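Beta-N-acetylhexosaminidase (Thermotoga neapolitana, PDB 5BZA) probably hydrolyses terminal non-reducing N-acetyl-D-hexosamine residues from N-acetyl-beta-D-hexosaminides, as a zinc-binding member of glycoside hydrolase family 3. Local coordinates at residues 3-8 with 283-288; 386-391 with 404-409; 416-421 with 437-442. All coordinates share one frame; numbering follows the deposited sequence.

Contact 1: residues 3-8 with 283-288; sequences VDLGKL and VYYESL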
loop_
_atom_site.group_PDB
_atom_site.type_symbol
_atom_site.label_atom_id
_atom_site.label_comp_id
_atom_site.label_asym_id
_atom_site.label_seq_id
_atom_site.Cartn_x
_atom_site.Cartn_y
_atom_site.Cartn_z
ATOM N N VAL B 3 7.781 37.280 5.255
ATOM C CA VAL B 3 7.921 36.088 6.092
ATOM C C VAL B 3 7.554 34.888 5.201
ATOM O O VAL B 3 7.686 33.717 5.595
ATOM C CB VAL B 3 7.051 36.180 7.390
ATOM C CG1 VAL B 3 6.989 34.850 8.157
ATOM C CG2 VAL B 3 7.638 37.221 8.320
ATOM N N ASP B 4 7.128 35.182 3.969
ATOM C CA ASP B 4 6.693 34.130 3.052
ATOM C C ASP B 4 7.741 33.628 2.060
ATOM O O ASP B 4 7.374 32.962 1.090
ATOM C CB ASP B 4 5.511 34.640 2.208
ATOM C CG ASP B 4 4.213 34.696 2.971
ATOM O OD1 ASP B 4 4.087 33.969 3.982
ATOM O OD2 ASP B 4 3.310 35.457 2.544
ATOM N N LEU B 5 9.031 33.796 2.336
ATOM C CA LEU B 5 10.003 33.395 1.320
ATOM C C LEU B 5 10.137 31.890 1.251
ATOM O O LEU B 5 10.658 31.343 0.244
ATOM C CB LEU B 5 11.372 34.023 1.604
ATOM C CG LEU B 5 11.308 35.518 1.352
ATOM C CD1 LEU B 5 12.645 36.159 1.608
ATOM C CD2 LEU B 5 10.886 35.691 -0.101
ATOM N N GLY B 6 9.606 31.229 2.287
ATOM C CA GLY B 6 9.603 29.791 2.379
ATOM C C GLY B 6 8.719 29.228 1.300
ATOM O O GLY B 6 8.884 28.093 0.875
ATOM N N LYS B 7 7.788 30.037 0.816
ATOM C CA LYS B 7 6.952 29.574 -0.282
ATOM C C LYS B 7 7.765 29.304 -1.551
ATOM O O LYS B 7 7.332 28.575 -2.434
ATOM C CB LYS B 7 5.821 30.567 -0.522
ATOM C CG LYS B 7 4.865 30.518 0.678
ATOM C CD LYS B 7 3.603 31.325 0.542
ATOM C CE LYS B 7 2.787 31.149 1.818
ATOM N NZ LYS B 7 1.522 31.928 1.828
ATOM N N LEU B 8 8.973 29.829 -1.621
ATOM C CA LEU B 8 9.758 29.595 -2.818
ATOM C C LEU B 8 10.636 28.354 -2.672
ATOM O O LEU B 8 11.557 28.146 -3.466
ATOM C CB LEU B 8 10.630 30.821 -3.152
ATOM C CG LEU B 8 9.994 31.868 -4.080
ATOM C CD1 LEU B 8 8.703 32.379 -3.487
ATOM C CD2 LEU B 8 10.952 33.033 -4.432
ATOM N N VAL B 283 20.977 27.664 4.053
ATOM C CA VAL B 283 21.901 28.286 3.088
ATOM C C VAL B 283 21.145 28.912 1.922
ATOM O O VAL B 283 21.134 30.143 1.765
ATOM C CB VAL B 283 22.928 27.311 2.544
ATOM C CG1 VAL B 283 23.783 28.020 1.557
ATOM C CG2 VAL B 283 23.778 26.809 3.690
ATOM N N TYR B 284 20.467 28.076 1.141
ATOM C CA TYR B 284 19.682 28.584 0.032
ATOM C C TYR B 284 18.759 29.698 0.465
ATOM O O TYR B 284 18.693 30.743 -0.194
ATOM C CB TYR B 284 18.900 27.460 -0.603
ATOM C CG TYR B 284 19.770 26.557 -1.405
ATOM C CD1 TYR B 284 20.554 25.607 -0.779
ATOM C CD2 TYR B 284 19.827 26.660 -2.794
ATOM C CE1 TYR B 284 21.364 24.756 -1.497
ATOM C CE2 TYR B 284 20.623 25.807 -3.531
ATOM C CZ TYR B 284 21.399 24.859 -2.871
ATOM O OH TYR B 284 22.221 24.005 -3.574
ATOM N N TYR B 285 18.092 29.504 1.599
ATOM C CA TYR B 285 17.110 30.480 2.062
ATOM C C TYR B 285 17.815 31.825 2.258
ATOM O O TYR B 285 17.343 32.884 1.794
ATOM C CB TYR B 285 16.439 30.025 3.382
ATOM C CG TYR B 285 15.293 30.902 3.823
ATOM C CD1 TYR B 285 14.001 30.630 3.393
ATOM C CD2 TYR B 285 15.494 32.000 4.655
ATOM C CE1 TYR B 285 12.938 31.422 3.776
ATOM C CE2 TYR B 285 14.430 32.811 5.041
ATOM C CZ TYR B 285 13.154 32.502 4.608
ATOM O OH TYR B 285 12.083 33.268 4.972
ATOM N N GLU B 286 18.943 31.788 2.965
ATOM C CA GLU B 286 19.588 33.048 3.323
ATOM C C GLU B 286 20.078 33.649 2.014
ATOM O O GLU B 286 19.988 34.872 1.790
ATOM C CB GLU B 286 20.742 32.868 4.330
ATOM C CG GLU B 286 20.292 32.525 5.794
ATOM C CD GLU B 286 19.306 33.541 6.437
ATOM O OE1 GLU B 286 19.552 34.777 6.384
ATOM O OE2 GLU B 286 18.293 33.084 7.038
ATOM N N SER B 287 20.536 32.768 1.125
ATOM C CA SER B 287 21.051 33.232 -0.153
ATOM C C SER B 287 19.936 33.989 -0.867
ATOM O O SER B 287 20.161 35.118 -1.358
ATOM C CB SER B 287 21.582 32.083 -0.991
ATOM O OG SER B 287 22.143 32.602 -2.168
ATOM N N LEU B 288 18.725 33.424 -0.857
ATOM C CA LEU B 288 17.641 34.068 -1.572
ATOM C C LEU B 288 17.487 35.464 -1.014
ATOM O O LEU B 288 17.476 36.457 -1.768
ATOM C CB LEU B 288 16.340 33.300 -1.436
ATOM C CG LEU B 288 15.143 33.992 -2.095
ATOM C CD1 LEU B 288 15.428 34.136 -3.578
ATOM C CD2 LEU B 288 13.865 33.156 -1.860
#
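Residues 3-8 lead into strand 9-13 of the TIM-barrel domain of this family 3 enzyme, and residues 283-288 belong to helix 281-293, which follows strand 273-275. Those two strands are neighbours in the barrel, so the contact packs the N-terminal entry of the chain against the helix that comes after the last barrel strand. The two backbones approach to 7.5 Å between Gly6 CA and Tyr285 CA, and side chains from both segments fill the gap.

The tight part is apolar. Leu288 has CG anti to its backbone N (chi1 176°), and its CD2 lies 3.9 Å from Leu8 CD2, the two side chains crossing at about a right angle. Leu5 CD2 joins the group more loosely, 4.3 Å from the same Leu288 methyl. Val302 of helix 299-314 touches both Leu5 and Leu8, and Val262 of helix 258-268 touches Leu288, so this cluster is buried among helices of the barrel's outer layer.

Toward Val3 the contact loosens. Val3 is exposed and only brushes the helix with its backbone, while the CB atoms of Asp4 and Lys7 point away from it. Those two make a long salt bridge of 3.9 Å between Lys7 NZ and Asp4 OD1, and the ammonium has a second partner in Asp310.

Tyr285 spans the two regimes. With its CG also anti to the backbone N (chi1 -173°), the ring reaches across from the helix to the 3-10 turn, and its other neighbours include Tyr27, met edge-to-face. Leu5 CB comes obliquely at the phenol end, 3.5 Å from Tyr285 OH, whereas the backbone N of Gly6 lies in the ring plane at the edge, 3.7 Å from Tyr285 CE1.

Contact 2: residues 386-391 with 404-409; sequences YDIEAG and VVNASK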
loop_
_atom_site.group_PDB
_atom_site.type_symbol
_atom_site.label_atom_id
_atom_site.label_comp_id
_atom_site.label_asym_id
_atom_site.label_seq_id
_atom_site.Cartn_x
_atom_site.Cartn_y
_atom_site.Cartn_z
ATOM N N TYR B 386 13.280 -12.764 24.696
ATOM C CA TYR B 386 12.856 -13.778 25.663
ATOM C C TYR B 386 11.671 -14.584 25.163
ATOM O O TYR B 386 10.981 -14.201 24.219
ATOM C CB TYR B 386 12.513 -13.144 27.007
ATOM C CG TYR B 386 11.245 -12.330 27.024
ATOM C CD1 TYR B 386 11.201 -11.019 26.521
ATOM C CD2 TYR B 386 10.083 -12.863 27.565
ATOM C CE1 TYR B 386 10.015 -10.280 26.569
ATOM C CE2 TYR B 386 8.907 -12.138 27.611
ATOM C CZ TYR B 386 8.865 -10.863 27.123
ATOM O OH TYR B 386 7.663 -10.197 27.199
ATOM N N ASP B 387 11.414 -15.700 25.829
ATOM C CA ASP B 387 10.310 -16.589 25.464
ATOM C C ASP B 387 9.072 -16.140 26.234
ATOM O O ASP B 387 9.134 -15.948 27.450
ATOM C CB ASP B 387 10.718 -18.029 25.801
ATOM C CG ASP B 387 9.650 -19.056 25.504
ATOM O OD1 ASP B 387 8.472 -18.716 25.212
ATOM O OD2 ASP B 387 10.019 -20.245 25.607
ATOM N N ILE B 388 7.953 -15.959 25.536
ATOM C CA ILE B 388 6.777 -15.412 26.207
ATOM C C ILE B 388 6.182 -16.451 27.168
ATOM O O ILE B 388 5.608 -16.101 28.210
ATOM C CB ILE B 388 5.682 -14.903 25.223
ATOM C CG1 ILE B 388 5.167 -16.023 24.326
ATOM C CG2 ILE B 388 6.180 -13.661 24.423
ATOM C CD1 ILE B 388 3.962 -15.607 23.518
ATOM N N GLU B 389 6.344 -17.728 26.823
ATOM C CA GLU B 389 5.749 -18.807 27.600
ATOM C C GLU B 389 6.655 -19.077 28.792
ATOM O O GLU B 389 6.305 -19.832 29.698
ATOM C CB GLU B 389 5.577 -20.072 26.746
ATOM C CG GLU B 389 4.653 -19.980 25.519
ATOM C CD GLU B 389 3.213 -20.459 25.777
ATOM O OE1 GLU B 389 2.943 -21.665 25.511
ATOM O OE2 GLU B 389 2.351 -19.656 26.208
ATOM N N ALA B 390 7.808 -18.419 28.816
ATOM C CA ALA B 390 8.740 -18.590 29.925
ATOM C C ALA B 390 8.983 -17.283 30.696
ATOM O O ALA B 390 9.173 -17.302 31.908
ATOM C CB ALA B 390 10.051 -19.170 29.420
ATOM N N GLY B 391 8.990 -16.151 29.989
ATOM C CA GLY B 391 9.376 -14.881 30.586
ATOM C C GLY B 391 10.876 -14.666 30.501
ATOM O O GLY B 391 11.616 -15.545 30.055
ATOM N N VAL B 404 6.353 -6.411 27.653
ATOM C CA VAL B 404 5.593 -7.489 28.272
ATOM C C VAL B 404 4.459 -8.007 27.382
ATOM O O VAL B 404 3.592 -7.251 26.940
ATOM C CB VAL B 404 5.007 -7.031 29.581
ATOM C CG1 VAL B 404 4.261 -8.182 30.236
ATOM C CG2 VAL B 404 6.115 -6.450 30.491
ATOM N N VAL B 405 4.472 -9.318 27.168
ATOM C CA VAL B 405 3.413 -10.065 26.494
ATOM C C VAL B 405 3.015 -11.253 27.418
ATOM O O VAL B 405 3.895 -11.872 28.048
ATOM C CB VAL B 405 3.886 -10.541 25.118
ATOM C CG1 VAL B 405 2.940 -11.564 24.520
ATOM C CG2 VAL B 405 4.063 -9.337 24.179
ATOM N N ASN B 406 1.696 -11.453 27.595
ATOM C CA ASN B 406 1.050 -12.559 28.378
ATOM C C ASN B 406 1.766 -12.875 29.716
ATOM O O ASN B 406 2.214 -13.998 29.988
ATOM C CB ASN B 406 0.841 -13.837 27.513
ATOM C CG ASN B 406 2.061 -14.753 27.485
ATOM O OD1 ASN B 406 3.181 -14.273 27.353
ATOM N ND2 ASN B 406 1.856 -16.058 27.666
ATOM N N ALA B 407 1.852 -11.858 30.566
ATOM C CA ALA B 407 2.557 -11.990 31.832
ATOM C C ALA B 407 1.755 -12.887 32.780
ATOM O O ALA B 407 2.291 -13.424 33.750
ATOM C CB ALA B 407 2.804 -10.613 32.454
ATOM N N SER B 408 0.470 -13.047 32.477
ATOM C CA SER B 408 -0.477 -13.723 33.360
ATOM C C SER B 408 -0.652 -15.210 33.069
ATOM O O SER B 408 -1.581 -15.824 33.596
ATOM C CB SER B 408 -1.838 -13.028 33.279
ATOM O OG SER B 408 -1.740 -11.699 33.761
ATOM N N LYS B 409 0.226 -15.789 32.245
ATOM C CA LYS B 409 0.020 -17.169 31.805
ATOM C C LYS B 409 -0.019 -18.092 33.025
ATOM O O LYS B 409 -0.922 -18.922 33.194
ATOM C CB LYS B 409 1.148 -17.636 30.888
ATOM C CG LYS B 409 1.017 -19.090 30.480
ATOM C CD LYS B 409 2.231 -19.576 29.711
ATOM C CE LYS B 409 2.122 -21.083 29.421
ATOM N NZ LYS B 409 3.295 -21.602 28.653
HETATM O O HOH W 1 6.232 -13.232 29.235
#
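Two flat groups frame this contact, the Tyr386 ring and the Glu389 carboxylate. Water 1 lies at the edge of the Tyr386 ring, in its plane, and the ring also meets the imidazole of His417 with the planes at about 85°. The carboxylate is approached over a face: Lys409 NZ stands above it, 3.1 Å from Glu389 CD and almost evenly placed over both oxygens, with the salt bridge to Glu389 OE1 at 3.2 Å. Lys409 arrives fully extended, crossing the Glu389 chain at about a right angle where that chain bends at chi2 (-96°).

The segments are the loops that leave two strands of the C-terminal domain's sheet, 380-386 and 399-404. Strand 347-352 runs between these strands, and its Pro352 touches Tyr386, Ile388 and Val405. Tyr386 reaches over with its hydroxyl, whose stronger partner is Phe403 O; the bond it accepts from Val405 N is weak, 3.3 Å. Ile388 turns CG2 onto Val405 CG1 at 3.9 Å, an oblique crossing of branched side chains. Beside it, water 1 donates to Ile388 O (3.1 Å) and to Val405 O (3.0 Å), joining two carbonyls that could not bond each other.

Within 386-391 an Asx turn sets the bend. Glu389 N donates to Asp387 OD1 at 2.8 Å from above the carboxylate plane, while Asp387 O accepts from both Ala390 N and Gly391 N.

Both of the water's hydrogens are thus spent on the bridge, and the exposed Glu389-Lys409 pair, with the ammonium above the carboxylate plane, probably owes more to charge attraction than to directional hydrogen bonding.

Contact 3: residues 416-421 with 437-442; sequences AHLSLP and KFFPGR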
loop_
_atom_site.group_PDB
_atom_site.type_symbol
_atom_site.label_atom_id
_atom_site.label_comp_id
_atom_site.label_asym_id
_atom_site.label_seq_id
_atom_site.Cartn_x
_atom_site.Cartn_y
_atom_site.Cartn_z
ATOM N N ALA B 416 8.926 -14.254 36.559
ATOM C CA ALA B 416 10.093 -13.948 35.722
ATOM C C ALA B 416 10.117 -12.435 35.474
ATOM O O ALA B 416 11.123 -11.763 35.748
ATOM C CB ALA B 416 10.050 -14.717 34.410
ATOM N N HIS B 417 8.965 -11.891 35.087
ATOM C CA HIS B 417 8.846 -10.447 34.881
ATOM C C HIS B 417 9.033 -9.608 36.149
ATOM O O HIS B 417 9.687 -8.557 36.100
ATOM C CB HIS B 417 7.498 -10.115 34.250
ATOM C CG HIS B 417 7.408 -10.492 32.809
ATOM N ND1 HIS B 417 8.034 -9.770 31.809
ATOM C CD2 HIS B 417 6.766 -11.511 32.190
ATOM C CE1 HIS B 417 7.781 -10.332 30.640
ATOM N NE2 HIS B 417 7.012 -11.390 30.842
ATOM N N LEU B 418 8.501 -10.071 37.279
ATOM C CA LEU B 418 8.553 -9.286 38.523
ATOM C C LEU B 418 9.921 -9.324 39.222
ATOM O O LEU B 418 10.238 -8.440 40.036
ATOM C CB LEU B 418 7.479 -9.769 39.497
ATOM C CG LEU B 418 6.065 -9.382 39.076
ATOM C CD1 LEU B 418 5.079 -10.140 39.933
ATOM C CD2 LEU B 418 5.856 -7.876 39.179
ATOM N N SER B 419 10.725 -10.340 38.903
ATOM C CA SER B 419 12.101 -10.444 39.413
ATOM C C SER B 419 13.002 -9.289 38.981
ATOM O O SER B 419 14.014 -9.012 39.638
ATOM C CB SER B 419 12.767 -11.747 38.950
ATOM O OG SER B 419 11.915 -12.869 39.084
ATOM N N LEU B 420 12.674 -8.643 37.859
ATOM C CA LEU B 420 13.516 -7.561 37.356
ATOM C C LEU B 420 13.566 -6.402 38.379
ATOM O O LEU B 420 12.611 -6.163 39.130
ATOM C CB LEU B 420 13.007 -7.076 35.986
ATOM C CG LEU B 420 12.975 -8.164 34.899
ATOM C CD1 LEU B 420 12.283 -7.673 33.631
ATOM C CD2 LEU B 420 14.359 -8.756 34.609
ATOM N N PRO B 421 14.705 -5.713 38.451
ATOM C CA PRO B 421 14.888 -4.632 39.425
ATOM C C PRO B 421 13.862 -3.527 39.247
ATOM O O PRO B 421 13.879 -2.785 38.254
ATOM C CB PRO B 421 16.305 -4.123 39.136
ATOM C CG PRO B 421 16.667 -4.673 37.804
ATOM C CD PRO B 421 15.908 -5.947 37.633
ATOM N N LYS B 437 -2.547 -4.857 35.857
ATOM C CA LYS B 437 -2.899 -5.063 37.276
ATOM C C LYS B 437 -1.769 -5.750 38.057
ATOM O O LYS B 437 -1.605 -5.508 39.246
ATOM C CB LYS B 437 -4.228 -5.808 37.434
ATOM C CG LYS B 437 -4.214 -7.309 37.215
ATOM C CD LYS B 437 -5.642 -7.887 37.318
ATOM C CE LYS B 437 -6.696 -6.905 36.769
ATOM N NZ LYS B 437 -8.042 -7.518 36.537
ATOM N N PHE B 438 -1.033 -6.639 37.390
ATOM C CA PHE B 438 -0.017 -7.469 38.024
ATOM C C PHE B 438 1.354 -6.798 38.206
ATOM O O PHE B 438 2.340 -7.477 38.484
ATOM C CB PHE B 438 0.149 -8.774 37.230
ATOM C CG PHE B 438 -1.131 -9.560 37.107
ATOM C CD1 PHE B 438 -1.553 -10.384 38.151
ATOM C CD2 PHE B 438 -1.916 -9.485 35.955
ATOM C CE1 PHE B 438 -2.734 -11.111 38.057
ATOM C CE2 PHE B 438 -3.107 -10.212 35.859
ATOM C CZ PHE B 438 -3.511 -11.024 36.907
ATOM N N PHE B 439 1.405 -5.472 38.083
ATOM C CA PHE B 439 2.653 -4.723 38.290
ATOM C C PHE B 439 2.437 -3.501 39.191
ATOM O O PHE B 439 2.693 -2.350 38.784
ATOM C CB PHE B 439 3.269 -4.292 36.947
ATOM C CG PHE B 439 3.661 -5.442 36.067
ATOM C CD1 PHE B 439 2.733 -6.045 35.233
ATOM C CD2 PHE B 439 4.943 -5.964 36.119
ATOM C CE1 PHE B 439 3.096 -7.117 34.432
ATOM C CE2 PHE B 439 5.309 -7.026 35.334
ATOM C CZ PHE B 439 4.386 -7.610 34.485
ATOM N N PRO B 440 1.952 -3.740 40.426
ATOM C CA PRO B 440 1.698 -2.592 41.303
ATOM C C PRO B 440 3.013 -1.964 41.735
ATOM O O PRO B 440 4.005 -2.680 41.889
ATOM C CB PRO B 440 0.952 -3.211 42.497
ATOM C CG PRO B 440 1.376 -4.630 42.510
ATOM C CD PRO B 440 1.605 -5.022 41.071
ATOM N N GLY B 441 3.009 -0.663 41.977
ATOM C CA GLY B 441 4.212 0.073 42.319
ATOM C C GLY B 441 5.320 0.071 41.259
ATOM O O GLY B 441 6.379 0.647 41.466
ATOM N N ARG B 442 5.090 -0.562 40.119
ATOM C CA ARG B 442 6.126 -0.616 39.101
ATOM C C ARG B 442 5.948 0.525 38.108
ATOM O O ARG B 442 4.843 1.062 37.958
ATOM C CB ARG B 442 6.080 -1.932 38.373
ATOM C CG ARG B 442 6.193 -3.145 39.265
ATOM C CD ARG B 442 7.573 -3.426 39.831
ATOM N NE ARG B 442 7.553 -4.709 40.557
ATOM C CZ ARG B 442 8.597 -5.536 40.630
ATOM N NH1 ARG B 442 9.737 -5.199 40.008
ATOM N NH2 ARG B 442 8.506 -6.693 41.297
#
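Hydrogen bonding here belongs to Arg442, whose chain bends at chi2 (-74°) so that the guanidinium lies against the backbone of 416-421. Its NH2 gives the shortest bond, 2.8 Å to Leu418 O, in the carbonyl plane on a lone pair, though the acceptor is tilted out of the guanidinium plane. NH1 adds a weak bond to the same Leu418 O and a better-placed one to Leu420 O, 3.2 Å away at the edge of the guanidinium and nearly in its plane. One cation therefore collects two carbonyls where the chain comes off helix 411-418. An alanine in place of Arg442 would remove the guanidinium and would probably leave these carbonyls without those charged donors and loosen the turn from the helix.

In the C-terminal domain helix 411-418 is the helix of a beta-alpha-beta crossover between the parallel neighbouring strands 399-404 and 425-429. Residues 439-442 form a type II beta turn just before strand 443-446, with Gly441 at positive phi, and so present Phe439 and Arg442 to the same helix.

Van der Waals contact centres on Leu418 CD2. This methyl sits over one face of the guanidinium, 3.6 Å from Arg442 NH2, and also lies 3.7 Å from Phe439 CD2, which it meets obliquely. Phe438 O is equally near, 3.6 Å from Leu418 CD2.

Among the aromatic groups, Phe439 takes His417 CB at its ring edge, in plane, 3.9 Å from Phe439 CE2. The imidazole of His417 is itself held by a hydrogen bond between His417 ND1 and Asp402, and the Phe439 ring meets that of Tyr427 with planes at about 40°.

From the N terminus, contact 1 comes first and closes a span of 274 residues, bringing helix 281-293 back against the start of the barrel domain. Contacts 2 and 3 follow in the C-terminal domain, spanning 12 and 15 residues. The three run in series along the chain, so none nests within or crosses another. Contact 1 stands apart, its centre about 54 Å from each of the others. Contacts 2 and 3 lie about 13 Å apart between centres and touch: Ser408 OG meets Phe438 CE2 at 2.9 Å, and Gly391 CA lies 3.9 Å from Ala416 CB. Together they join the loops after strands 380-386, 399-404 and 425-429 to helix 411-418.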